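PDB 3SIG: poly(ADP-ribose) glycohydrolase from Thermomonospora curvata, which hydrolyses the ribose-ribose glycosidic bonds of poly(ADP-ribose), releasing ADP-ribose, the molecule bound here. Local coordinates for residues T174-A182 with W220-Q231; T65-T74 with G248-W258. One frame throughout, in Å; residues are numbered along the deposited sequence.

Contact 1. Residues T174-A182 with W220-Q231; sequences TSPAPNRRA and WGCGVFGNDPAQ. With AR6 ([(2R,3S,4R,5R)-5-(6-aminopurin-9-yl)-3,4-dihydroxy-oxolan-2-yl]methyl [hydroxy-[[(2R,3S,4R,5S)-3,4,5-trihydroxyoxolan-2-yl]methoxy]phosphoryl] hydrogen phosphate), chain B.
F225 lies sandwiched between protein and ligand: the side-chain amide of N179 stacks on one face of its ring, the planes 28° apart, while C5D of the ADP-ribose sits 3.6 Å above the centre of the opposite face. Because the F225 side chain has CG anti to its own carbonyl carbon (chi1 -75°), the ring lies against the distal ribose at C4D and C5D while its backbone N donates to the phosphate oxygen O2B. R181 grips the backbone of the G223-G226 turn with its guanidinium edge. Its chain bends at chi3, bringing NE to V224 O and NH2 to G223 O, each at 3.0 Å, the second bond in the guanidinium plane. G223 O also accepts from G226 N on the other face of its carbonyl plane, closing this type I turn. N227 ND2 bridges two carbonyls, P178 O at 2.9 Å and G221 O at 3.0 Å. Farther in, W220 NE1 donates in its ring plane to S175 O (2.9 Å), and A177 CB rides over the five-membered ring, 3.7 Å from its centroid. Replacing W220 by an alanine would probably leave S175 O without its NE1 donor and the A177 methyl without the ring it packs on. The amides of G223 and F225 both donate to O2B and that of V224 to O1A, an arrangement characteristic of the diphosphate-binding loop of macrodomains.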
loop_
_atom_site.group_PDB
_atom_site.type_symbol
_atom_site.label_atom_id
_atom_site.label_comp_id
_atom_site.label_asym_id
_atom_site.label_seq_id
_atom_site.Cartn_x
_atom_site.Cartn_y
_atom_site.Cartn_z
ATOM N N THR A 174 2.379 -4.095 2.987
ATOM C CA THR A 174 1.020 -4.208 3.501
ATOM C C THR A 174 1.057 -4.112 5.009
ATOM O O THR A 174 1.561 -5.011 5.685
ATOM C CB THR A 174 0.388 -5.532 2.992
ATOM O OG1 THR A 174 0.124 -5.372 1.600
ATOM C CG2 THR A 174 -0.905 -5.920 3.646
ATOM N N SER A 175 0.553 -2.988 5.512
ATOM C CA SER A 175 0.558 -2.681 6.927
ATOM C C SER A 175 -0.710 -1.898 7.214
ATOM O O SER A 175 -0.941 -0.874 6.583
ATOM C CB SER A 175 1.771 -1.793 7.237
ATOM O OG SER A 175 1.725 -1.222 8.545
ATOM N N PRO A 176 -1.553 -2.363 8.161
ATOM C CA PRO A 176 -2.778 -1.609 8.448
ATOM C C PRO A 176 -2.516 -0.484 9.421
ATOM O O PRO A 176 -1.881 -0.660 10.460
ATOM C CB PRO A 176 -3.667 -2.663 9.119
ATOM C CG PRO A 176 -2.684 -3.539 9.832
ATOM C CD PRO A 176 -1.448 -3.578 8.977
ATOM N N ALA A 177 -3.004 0.699 9.093
ATOM C CA ALA A 177 -2.993 1.803 10.048
ATOM C C ALA A 177 -3.955 1.428 11.174
ATOM O O ALA A 177 -4.898 0.654 10.969
ATOM C CB ALA A 177 -3.434 3.107 9.387
ATOM N N PRO A 178 -3.766 2.004 12.369
ATOM C CA PRO A 178 -4.762 1.785 13.422
ATOM C C PRO A 178 -6.128 2.268 12.952
ATOM O O PRO A 178 -6.253 3.283 12.261
ATOM C CB PRO A 178 -4.229 2.613 14.580
ATOM C CG PRO A 178 -3.319 3.616 13.971
ATOM C CD PRO A 178 -2.694 2.919 12.796
ATOM N N ASN A 179 -7.169 1.559 13.337
ATOM C CA ASN A 179 -8.530 1.922 13.002
ATOM C C ASN A 179 -9.033 2.938 14.029
ATOM O O ASN A 179 -9.732 2.610 15.012
ATOM C CB ASN A 179 -9.404 0.675 12.985
ATOM C CG ASN A 179 -10.736 0.898 12.320
ATOM O OD1 ASN A 179 -11.265 2.001 12.297
ATOM N ND2 ASN A 179 -11.255 -0.153 11.710
ATOM N N ARG A 180 -8.671 4.184 13.790
ATOM C CA ARG A 180 -9.042 5.264 14.708
ATOM C C ARG A 180 -10.543 5.453 14.789
ATOM O O ARG A 180 -11.081 5.865 15.823
ATOM C CB ARG A 180 -8.347 6.561 14.297
ATOM C CG ARG A 180 -8.522 7.653 15.353
ATOM C CD ARG A 180 -7.830 8.940 15.023
ATOM N NE ARG A 180 -8.134 9.943 16.047
ATOM C CZ ARG A 180 -7.446 10.105 17.174
ATOM N NH1 ARG A 180 -6.398 9.343 17.428
ATOM N NH2 ARG A 180 -7.798 11.040 18.046
ATOM N N ARG A 181 -11.241 5.176 13.703
ATOM C CA ARG A 181 -12.685 5.297 13.691
ATOM C C ARG A 181 -13.297 4.356 14.723
ATOM O O ARG A 181 -14.211 4.720 15.464
ATOM C CB ARG A 181 -13.207 5.007 12.297
ATOM C CG ARG A 181 -14.678 5.255 12.120
ATOM C CD ARG A 181 -15.107 5.033 10.672
ATOM N NE ARG A 181 -14.359 5.877 9.738
ATOM C CZ ARG A 181 -14.737 7.091 9.337
ATOM N NH1 ARG A 181 -15.865 7.632 9.780
ATOM N NH2 ARG A 181 -13.981 7.769 8.485
ATOM N N ALA A 182 -12.761 3.146 14.808
ATOM C CA ALA A 182 -13.266 2.174 15.754
ATOM C C ALA A 182 -12.861 2.442 17.210
ATOM O O ALA A 182 -13.580 2.100 18.150
ATOM C CB ALA A 182 -12.826 0.792 15.334
ATOM N N TRP A 220 -2.313 7.247 4.431
ATOM C CA TRP A 220 -2.475 5.959 5.103
ATOM C C TRP A 220 -3.376 6.113 6.316
ATOM O O TRP A 220 -3.146 6.988 7.163
ATOM C CB TRP A 220 -1.100 5.527 5.564
ATOM C CG TRP A 220 -0.956 4.212 6.241
ATOM C CD1 TRP A 220 -1.472 2.990 5.875
ATOM C CD2 TRP A 220 -0.143 3.993 7.380
ATOM N NE1 TRP A 220 -1.016 2.021 6.739
ATOM C CE2 TRP A 220 -0.183 2.614 7.657
ATOM C CE3 TRP A 220 0.641 4.839 8.197
ATOM C CZ2 TRP A 220 0.503 2.051 8.729
ATOM C CZ3 TRP A 220 1.319 4.279 9.260
ATOM C CH2 TRP A 220 1.238 2.903 9.528
ATOM N N GLY A 221 -4.444 5.333 6.386
ATOM C CA GLY A 221 -5.298 5.337 7.557
ATOM C C GLY A 221 -6.326 6.452 7.608
ATOM O O GLY A 221 -7.110 6.478 8.560
ATOM N N CYS A 222 -6.344 7.352 6.636
ATOM C CA CYS A 222 -7.084 8.601 6.776
ATOM C C CYS A 222 -8.439 8.649 6.092
ATOM O O CYS A 222 -9.044 9.733 6.035
ATOM C CB CYS A 222 -6.244 9.787 6.295
ATOM S SG CYS A 222 -4.735 10.066 7.213
ATOM N N GLY A 223 -8.881 7.507 5.568
ATOM C CA GLY A 223 -10.194 7.412 4.946
ATOM C C GLY A 223 -11.069 6.493 5.750
ATOM O O GLY A 223 -11.621 6.886 6.794
ATOM N N VAL A 224 -11.150 5.246 5.323
ATOM C CA VAL A 224 -11.972 4.270 6.023
ATOM C C VAL A 224 -11.578 4.162 7.489
ATOM O O VAL A 224 -12.453 3.987 8.342
ATOM C CB VAL A 224 -11.871 2.900 5.318
ATOM C CG1 VAL A 224 -12.573 1.804 6.093
ATOM C CG2 VAL A 224 -12.447 2.978 3.874
ATOM N N PHE A 225 -10.295 4.240 7.798
ATOM C CA PHE A 225 -9.845 4.118 9.198
ATOM C C PHE A 225 -9.844 5.415 10.022
ATOM O O PHE A 225 -9.561 5.384 11.205
ATOM C CB PHE A 225 -8.462 3.480 9.236
ATOM C CG PHE A 225 -8.437 1.986 8.960
ATOM C CD1 PHE A 225 -9.603 1.244 8.803
ATOM C CD2 PHE A 225 -7.233 1.343 8.872
ATOM C CE1 PHE A 225 -9.527 -0.134 8.553
ATOM C CE2 PHE A 225 -7.151 -0.019 8.644
ATOM C CZ PHE A 225 -8.301 -0.763 8.495
ATOM N N GLY A 226 -10.202 6.533 9.423
ATOM C CA GLY A 226 -10.546 7.718 10.194
ATOM C C GLY A 226 -9.418 8.407 10.930
ATOM O O GLY A 226 -9.663 9.142 11.879
ATOM N N ASN A 227 -8.175 8.200 10.518
ATOM C CA ASN A 227 -7.078 8.950 11.114
ATOM C C ASN A 227 -7.048 10.401 10.650
ATOM O O ASN A 227 -7.595 10.759 9.611
ATOM C CB ASN A 227 -5.716 8.282 10.832
ATOM C CG ASN A 227 -5.494 7.048 11.679
ATOM O OD1 ASN A 227 -5.070 7.164 12.823
ATOM N ND2 ASN A 227 -5.834 5.880 11.164
ATOM N N ASP A 228 -6.397 11.237 11.454
ATOM C CA ASP A 228 -6.232 12.651 11.159
ATOM C C ASP A 228 -5.112 12.848 10.129
ATOM O O ASP A 228 -3.959 12.510 10.387
ATOM C CB ASP A 228 -5.862 13.343 12.477
ATOM C CG ASP A 228 -5.610 14.825 12.329
ATOM O OD1 ASP A 228 -5.622 15.354 11.207
ATOM O OD2 ASP A 228 -5.364 15.463 13.377
ATOM N N PRO A 229 -5.427 13.384 8.942
ATOM C CA PRO A 229 -4.340 13.477 7.963
ATOM C C PRO A 229 -3.178 14.379 8.376
ATOM O O PRO A 229 -2.050 14.138 7.952
ATOM C CB PRO A 229 -5.023 13.967 6.685
ATOM C CG PRO A 229 -6.353 14.399 7.072
ATOM C CD PRO A 229 -6.709 13.879 8.418
ATOM N N ALA A 230 -3.432 15.405 9.159
ATOM C CA ALA A 230 -2.310 16.199 9.656
ATOM C C ALA A 230 -1.376 15.359 10.527
ATOM O O ALA A 230 -0.158 15.481 10.432
ATOM C CB ALA A 230 -2.797 17.450 10.418
ATOM N N GLN A 231 -1.932 14.495 11.365
ATOM C CA GLN A 231 -1.112 13.635 12.207
ATOM C C GLN A 231 -0.363 12.590 11.375
ATOM O O GLN A 231 0.799 12.321 11.646
ATOM C CB GLN A 231 -1.955 12.939 13.278
ATOM C CG GLN A 231 -1.136 12.100 14.236
ATOM C CD GLN A 231 -1.980 11.533 15.346
ATOM O OE1 GLN A 231 -3.083 11.020 15.121
ATOM N NE2 GLN A 231 -1.496 11.653 16.564
HETATM N N1 AR6 B . -4.572 6.371 -4.322
HETATM C C2 AR6 B . -4.126 7.308 -3.492
HETATM N N3 AR6 B . -4.816 7.839 -2.441
HETATM C C4 AR6 B . -6.046 7.300 -2.278
HETATM C C5 AR6 B . -6.572 6.278 -3.144
HETATM C C6 AR6 B . -5.756 5.850 -4.158
HETATM N N6 AR6 B . -6.216 4.878 -5.048
HETATM N N7 AR6 B . -7.880 5.960 -2.631
HETATM C C8 AR6 B . -8.083 6.741 -1.623
HETATM N N9 AR6 B . -7.044 7.577 -1.341
HETATM P PA AR6 B . -8.265 4.437 2.426
HETATM P PB AR6 B . -7.455 3.586 5.164
HETATM C "C1'" AR6 B . -6.841 8.576 -0.294
HETATM O O1A AR6 B . -9.545 4.940 2.992
HETATM O O1B AR6 B . -6.073 3.128 5.586
HETATM C C1D AR6 B . -9.959 -0.526 2.803
HETATM O O1D AR6 B . -11.238 -1.091 2.738
HETATM C "C2'" AR6 B . -8.123 9.176 0.242
HETATM O "O2'" AR6 B . -7.918 10.520 0.575
HETATM O O2A AR6 B . -8.332 3.435 1.302
HETATM O O2B AR6 B . -8.041 4.782 5.835
HETATM C C2D AR6 B . -9.056 -1.530 3.405
HETATM O O2D AR6 B . -9.118 -2.819 2.902
HETATM C "C3'" AR6 B . -8.350 8.375 1.473
HETATM O "O3'" AR6 B . -9.040 9.082 2.451
HETATM O O3A AR6 B . -7.346 3.887 3.601
HETATM C C3D AR6 B . -9.079 -1.245 4.846
HETATM O O3D AR6 B . -10.143 -2.020 5.331
HETATM C "C4'" AR6 B . -6.975 8.002 1.947
HETATM O "O4'" AR6 B . -6.141 8.064 0.811
HETATM C C4D AR6 B . -9.350 0.218 4.884
HETATM O O4D AR6 B . -9.991 0.588 3.672
HETATM C "C5'" AR6 B . -6.853 6.648 2.632
HETATM O "O5'" AR6 B . -7.367 5.620 1.801
HETATM C C5D AR6 B . -8.100 1.069 5.103
HETATM O O5D AR6 B . -8.508 2.413 5.275
HETATM O O HOH W 1 -13.326 1.988 9.989
#

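Contact 2. Residues T65-T74 with G248-W258; sequences TRIEVTEETT and GRFAHVVFAVW. With AR6 ([(2R,3S,4R,5R)-5-(6-aminopurin-9-yl)-3,4-dihydroxy-oxolan-2-yl]methyl [hydroxy-[[(2R,3S,4R,5S)-3,4,5-trihydroxyoxolan-2-yl]methoxy]phosphoryl] hydrogen phosphate), chain B.
H252 and E68 meet with their flat groups steeply inclined, 64° apart: NE2 donates in the imidazole plane to E68 OE1 at 2.8 Å, but reaches that oxygen from above the carboxylate plane. In one of its two conformers, and so less certainly, R66 lays CD over the centre of the imidazole, 3.6 Å from its centroid, a CH-pi contact made possible by a chain that starts with CG on the far side from the backbone N (chi1 -174°) and bends at chi3. E68 OE1 also takes a salt bridge from R80 of helix 74-84, so two donors hold the carboxylate. On the other face of the sheet, I67 and F255 run side by side, CG2 touching the ring edge at CE2 (3.8 Å), and V69 CG2 reaches F255 CB obliquely. Between these two layers, strand 66-70 is the edge strand of the mixed macrodomain sheet and pairs in parallel with 252-256; V253 N to R66 O, E68 N to V253 O, F255 N to E68 O and T70 N to F255 O are successive rungs. At the end of strand 66-70, T70 OG1 makes an ST turn, accepting from E72 N, and donates to the anti lone pair of E72 OE1 at 2.7 Å. Further on, T73 CG2 packs over one face of the W258 indole, 4.1 Å from the five-membered ring's centroid. The indole edge in turn meets the adenine, with CE3 3.8 Å from N7, while T74 N donates to adenine N1 at 3.0 Å.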
loop_
_atom_site.group_PDB
_atom_site.type_symbol
_atom_site.label_atom_id
_atom_site.label_comp_id
_atom_site.label_asym_id
_atom_site.label_seq_id
_atom_site.Cartn_x
_atom_site.Cartn_y
_atom_site.Cartn_z
ATOM N N THR A 65 16.744 13.764 -0.661
ATOM C CA THR A 65 15.562 13.045 -1.156
ATOM C C THR A 65 14.618 13.978 -1.915
ATOM O O THR A 65 14.316 15.074 -1.443
ATOM C CB THR A 65 14.798 12.458 0.034
ATOM O OG1 THR A 65 15.695 11.677 0.835
ATOM C CG2 THR A 65 13.608 11.619 -0.411
ATOM N N ARG A 66 14.152 13.541 -3.082
ATOM C CA ARG A 66 13.097 14.226 -3.829
ATOM C C ARG A 66 11.733 13.863 -3.232
ATOM O O ARG A 66 11.330 12.688 -3.281
ATOM C CB ARG A 66 13.157 13.778 -5.291
ATOM C CG ARG A 66 12.209 14.492 -6.248
ATOM C CD ARG A 66 12.169 13.788 -7.604
ATOM N NE ARG A 66 13.471 13.771 -8.272
ATOM C CZ ARG A 66 13.840 14.629 -9.219
ATOM N NH1 ARG A 66 13.009 15.585 -9.618
ATOM N NH2 ARG A 66 15.043 14.534 -9.769
ATOM N N ILE A 67 11.026 14.842 -2.661
ATOM C CA ILE A 67 9.727 14.599 -2.038
ATOM C C ILE A 67 8.673 15.344 -2.839
ATOM O O ILE A 67 8.786 16.562 -3.053
ATOM C CB ILE A 67 9.705 14.992 -0.552
ATOM C CG1 ILE A 67 10.720 14.156 0.223
ATOM C CG2 ILE A 67 8.309 14.792 0.032
ATOM C CD1 ILE A 67 10.772 14.443 1.712
ATOM N N GLU A 68 7.663 14.632 -3.327
ATOM C CA GLU A 68 6.574 15.227 -4.114
ATOM C C GLU A 68 5.261 14.892 -3.412
ATOM O O GLU A 68 5.107 13.786 -2.899
ATOM C CB GLU A 68 6.492 14.631 -5.546
ATOM C CG GLU A 68 7.713 14.827 -6.477
ATOM C CD GLU A 68 7.524 14.177 -7.854
ATOM O OE1 GLU A 68 7.237 12.963 -7.929
ATOM O OE2 GLU A 68 7.672 14.884 -8.879
ATOM N N VAL A 69 4.316 15.816 -3.428
ATOM C CA VAL A 69 2.932 15.536 -3.079
ATOM C C VAL A 69 2.152 15.716 -4.356
ATOM O O VAL A 69 2.251 16.776 -4.993
ATOM C CB VAL A 69 2.388 16.476 -1.999
ATOM C CG1 VAL A 69 0.932 16.144 -1.708
ATOM C CG2 VAL A 69 3.218 16.344 -0.741
ATOM N N THR A 70 1.371 14.710 -4.746
ATOM C CA THR A 70 0.591 14.779 -5.976
ATOM C C THR A 70 -0.819 14.311 -5.704
ATOM O O THR A 70 -1.085 13.732 -4.634
ATOM C CB THR A 70 1.183 13.934 -7.108
ATOM O OG1 THR A 70 0.967 12.546 -6.804
ATOM C CG2 THR A 70 2.652 14.198 -7.279
ATOM N N GLU A 71 -1.703 14.562 -6.666
ATOM C CA GLU A 71 -3.078 14.046 -6.592
ATOM C C GLU A 71 -3.253 12.720 -7.332
ATOM O O GLU A 71 -4.389 12.294 -7.600
ATOM C CB GLU A 71 -4.097 15.075 -7.097
ATOM C CG GLU A 71 -4.262 16.266 -6.116
ATOM C CD GLU A 71 -5.511 17.117 -6.359
ATOM O OE1 GLU A 71 -6.560 16.934 -5.669
ATOM O OE2 GLU A 71 -5.407 17.998 -7.236
ATOM N N GLU A 72 -2.137 12.075 -7.638
ATOM C CA GLU A 72 -2.152 10.779 -8.272
ATOM C C GLU A 72 -2.720 9.731 -7.364
ATOM O O GLU A 72 -2.581 9.776 -6.149
ATOM C CB GLU A 72 -0.729 10.349 -8.635
ATOM C CG GLU A 72 -0.092 11.179 -9.726
ATOM C CD GLU A 72 1.386 10.947 -9.842
ATOM O OE1 GLU A 72 2.097 11.165 -8.850
ATOM O OE2 GLU A 72 1.832 10.544 -10.932
ATOM N N THR A 73 -3.306 8.712 -7.966
ATOM C CA THR A 73 -3.535 7.469 -7.262
ATOM C C THR A 73 -2.183 6.812 -6.967
ATOM O O THR A 73 -1.156 7.096 -7.602
ATOM C CB THR A 73 -4.344 6.471 -8.094
ATOM O OG1 THR A 73 -3.587 6.170 -9.271
ATOM C CG2 THR A 73 -5.689 7.038 -8.495
ATOM N N THR A 74 -2.189 5.894 -6.013
ATOM C CA THR A 74 -1.006 5.083 -5.716
ATOM C C THR A 74 -0.444 4.476 -6.990
ATOM O O THR A 74 0.763 4.548 -7.266
ATOM C CB THR A 74 -1.338 3.978 -4.719
ATOM O OG1 THR A 74 -2.031 4.555 -3.593
ATOM C CG2 THR A 74 -0.090 3.231 -4.255
ATOM N N GLY A 248 17.198 11.488 4.098
ATOM C CA GLY A 248 18.179 11.226 3.064
ATOM C C GLY A 248 18.387 9.787 2.648
ATOM O O GLY A 248 19.226 9.522 1.799
ATOM N N ARG A 249 17.613 8.849 3.197
ATOM C CA ARG A 249 17.819 7.442 2.928
ATOM C C ARG A 249 17.091 6.926 1.699
ATOM O O ARG A 249 17.403 5.852 1.179
ATOM C CB ARG A 249 17.430 6.611 4.140
ATOM C CG ARG A 249 18.350 6.869 5.300
ATOM C CD ARG A 249 18.297 5.767 6.328
ATOM N NE ARG A 249 18.842 6.251 7.590
ATOM C CZ ARG A 249 20.138 6.403 7.843
ATOM N NH1 ARG A 249 21.039 6.092 6.921
ATOM N NH2 ARG A 249 20.533 6.861 9.024
ATOM N N PHE A 250 16.097 7.669 1.247
ATOM C CA PHE A 250 15.413 7.315 0.021
ATOM C C PHE A 250 15.800 8.329 -1.054
ATOM O O PHE A 250 16.148 9.476 -0.754
ATOM C CB PHE A 250 13.890 7.250 0.217
ATOM C CG PHE A 250 13.482 6.191 1.178
ATOM C CD1 PHE A 250 13.480 4.863 0.779
ATOM C CD2 PHE A 250 13.210 6.488 2.488
ATOM C CE1 PHE A 250 13.150 3.842 1.666
ATOM C CE2 PHE A 250 12.862 5.467 3.394
ATOM C CZ PHE A 250 12.852 4.152 2.998
ATOM N N ALA A 251 15.755 7.898 -2.303
ATOM C CA ALA A 251 16.007 8.810 -3.439
ATOM C C ALA A 251 14.786 9.678 -3.756
ATOM O O ALA A 251 14.897 10.847 -4.097
ATOM C CB ALA A 251 16.429 8.026 -4.674
ATOM N N HIS A 252 13.591 9.099 -3.651
ATOM C CA HIS A 252 12.366 9.750 -4.101
ATOM C C HIS A 252 11.194 9.169 -3.323
ATOM O O HIS A 252 11.046 7.944 -3.226
ATOM C CB HIS A 252 12.206 9.474 -5.589
ATOM C CG HIS A 252 11.120 10.238 -6.284
ATOM N ND1 HIS A 252 10.900 10.097 -7.641
ATOM C CD2 HIS A 252 10.183 11.113 -5.846
ATOM C CE1 HIS A 252 9.875 10.847 -8.006
ATOM N NE2 HIS A 252 9.436 11.493 -6.942
ATOM N N VAL A 253 10.441 10.049 -2.690
ATOM C CA VAL A 253 9.205 9.679 -2.001
ATOM C C VAL A 253 8.088 10.507 -2.574
ATOM O O VAL A 253 8.174 11.757 -2.604
ATOM C CB VAL A 253 9.298 9.960 -0.517
ATOM C CG1 VAL A 253 7.971 9.678 0.186
ATOM C CG2 VAL A 253 10.431 9.116 0.120
ATOM N N VAL A 254 7.048 9.842 -3.048
ATOM C CA VAL A 254 5.837 10.533 -3.507
ATOM C C VAL A 254 4.707 10.255 -2.537
ATOM O O VAL A 254 4.447 9.089 -2.209
ATOM C CB VAL A 254 5.369 10.028 -4.890
ATOM C CG1 VAL A 254 4.132 10.806 -5.389
ATOM C CG2 VAL A 254 6.482 10.092 -5.917
ATOM N N PHE A 255 4.073 11.325 -2.063
ATOM C CA PHE A 255 2.807 11.219 -1.358
ATOM C C PHE A 255 1.744 11.408 -2.401
ATOM O O PHE A 255 1.394 12.552 -2.759
ATOM C CB PHE A 255 2.726 12.235 -0.211
ATOM C CG PHE A 255 3.750 11.999 0.858
ATOM C CD1 PHE A 255 3.580 11.024 1.812
ATOM C CD2 PHE A 255 4.925 12.719 0.874
ATOM C CE1 PHE A 255 4.537 10.816 2.808
ATOM C CE2 PHE A 255 5.873 12.505 1.872
ATOM C CZ PHE A 255 5.692 11.534 2.804
ATOM N N ALA A 256 1.240 10.272 -2.895
ATOM C CA ALA A 256 0.213 10.254 -3.931
ATOM C C ALA A 256 -1.128 10.188 -3.214
ATOM O O ALA A 256 -1.451 9.162 -2.604
ATOM C CB ALA A 256 0.404 9.055 -4.838
ATOM N N VAL A 257 -1.859 11.310 -3.220
ATOM C CA VAL A 257 -3.052 11.417 -2.427
ATOM C C VAL A 257 -4.220 11.781 -3.351
ATOM O O VAL A 257 -4.373 12.941 -3.740
ATOM C CB VAL A 257 -2.919 12.440 -1.322
ATOM C CG1 VAL A 257 -4.164 12.338 -0.427
ATOM C CG2 VAL A 257 -1.632 12.204 -0.502
ATOM N N TRP A 258 -5.047 10.790 -3.695
ATOM C CA TRP A 258 -6.200 10.912 -4.564
ATOM C C TRP A 258 -7.433 10.909 -3.668
ATOM O O TRP A 258 -7.844 9.853 -3.159
ATOM C CB TRP A 258 -6.247 9.733 -5.528
ATOM C CG TRP A 258 -7.422 9.790 -6.443
ATOM C CD1 TRP A 258 -7.713 10.797 -7.304
ATOM C CD2 TRP A 258 -8.506 8.869 -6.527
ATOM N NE1 TRP A 258 -8.903 10.546 -7.957
ATOM C CE2 TRP A 258 -9.410 9.362 -7.494
ATOM C CE3 TRP A 258 -8.791 7.657 -5.912
ATOM C CZ2 TRP A 258 -10.576 8.677 -7.857
ATOM C CZ3 TRP A 258 -9.953 6.976 -6.269
ATOM C CH2 TRP A 258 -10.836 7.494 -7.226
HETATM N N1 AR6 B . -4.572 6.371 -4.322
HETATM C C2 AR6 B . -4.126 7.308 -3.492
HETATM N N3 AR6 B . -4.816 7.839 -2.441
HETATM C C4 AR6 B . -6.046 7.300 -2.278
HETATM C C5 AR6 B . -6.572 6.278 -3.144
HETATM C C6 AR6 B . -5.756 5.850 -4.158
HETATM N N6 AR6 B . -6.216 4.878 -5.048
HETATM N N7 AR6 B . -7.880 5.960 -2.631
HETATM C C8 AR6 B . -8.083 6.741 -1.623
HETATM N N9 AR6 B . -7.044 7.577 -1.341
HETATM P PA AR6 B . -8.265 4.437 2.426
HETATM P PB AR6 B . -7.455 3.586 5.164
HETATM C "C1'" AR6 B . -6.841 8.576 -0.294
HETATM O O1A AR6 B . -9.545 4.940 2.992
HETATM O O1B AR6 B . -6.073 3.128 5.586
HETATM C C1D AR6 B . -9.959 -0.526 2.803
HETATM O O1D AR6 B . -11.238 -1.091 2.738
HETATM C "C2'" AR6 B . -8.123 9.176 0.242
HETATM O "O2'" AR6 B . -7.918 10.520 0.575
HETATM O O2A AR6 B . -8.332 3.435 1.302
HETATM O O2B AR6 B . -8.041 4.782 5.835
HETATM C C2D AR6 B . -9.056 -1.530 3.405
HETATM O O2D AR6 B . -9.118 -2.819 2.902
HETATM C "C3'" AR6 B . -8.350 8.375 1.473
HETATM O "O3'" AR6 B . -9.040 9.082 2.451
HETATM O O3A AR6 B . -7.346 3.887 3.601
HETATM C C3D AR6 B . -9.079 -1.245 4.846
HETATM O O3D AR6 B . -10.143 -2.020 5.331
HETATM C "C4'" AR6 B . -6.975 8.002 1.947
HETATM O "O4'" AR6 B . -6.141 8.064 0.811
HETATM C C4D AR6 B . -9.350 0.218 4.884
HETATM O O4D AR6 B . -9.991 0.588 3.672
HETATM C "C5'" AR6 B . -6.853 6.648 2.632
HETATM O "O5'" AR6 B . -7.367 5.620 1.801
HETATM C C5D AR6 B . -8.100 1.069 5.103
HETATM O O5D AR6 B . -8.508 2.413 5.275
HETATM O O HOH W 2 14.566 9.712 2.606
HETATM O O HOH W 3 14.466 12.651 3.474
HETATM O O HOH W 4 -6.608 14.471 -4.370
HETATM O O HOH W 5 -0.633 6.447 -2.426
#

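In the fold
Both contacts touch the same ADP-ribose, from different ends of it, illustrating how a macrodomain builds its pocket from loops at the ends of its strands. Contact 2 ends at the adenine, while contact 1 holds the diphosphate and the distal ribose; their centres lie 19 Å apart and their nearest atoms about 7 Å, without touching. Along the chain, both segments of contact 1 fall between the two segments of contact 2, and helix 229-240 leads from the phosphate loop to strand 252-256. Strands 163-175 and 66-70 belong to the same mixed sheet. Q111, E112 and E113 add further hydrogen bonds to the ADP-ribose, and Q111 also bonds T74 of contact 2.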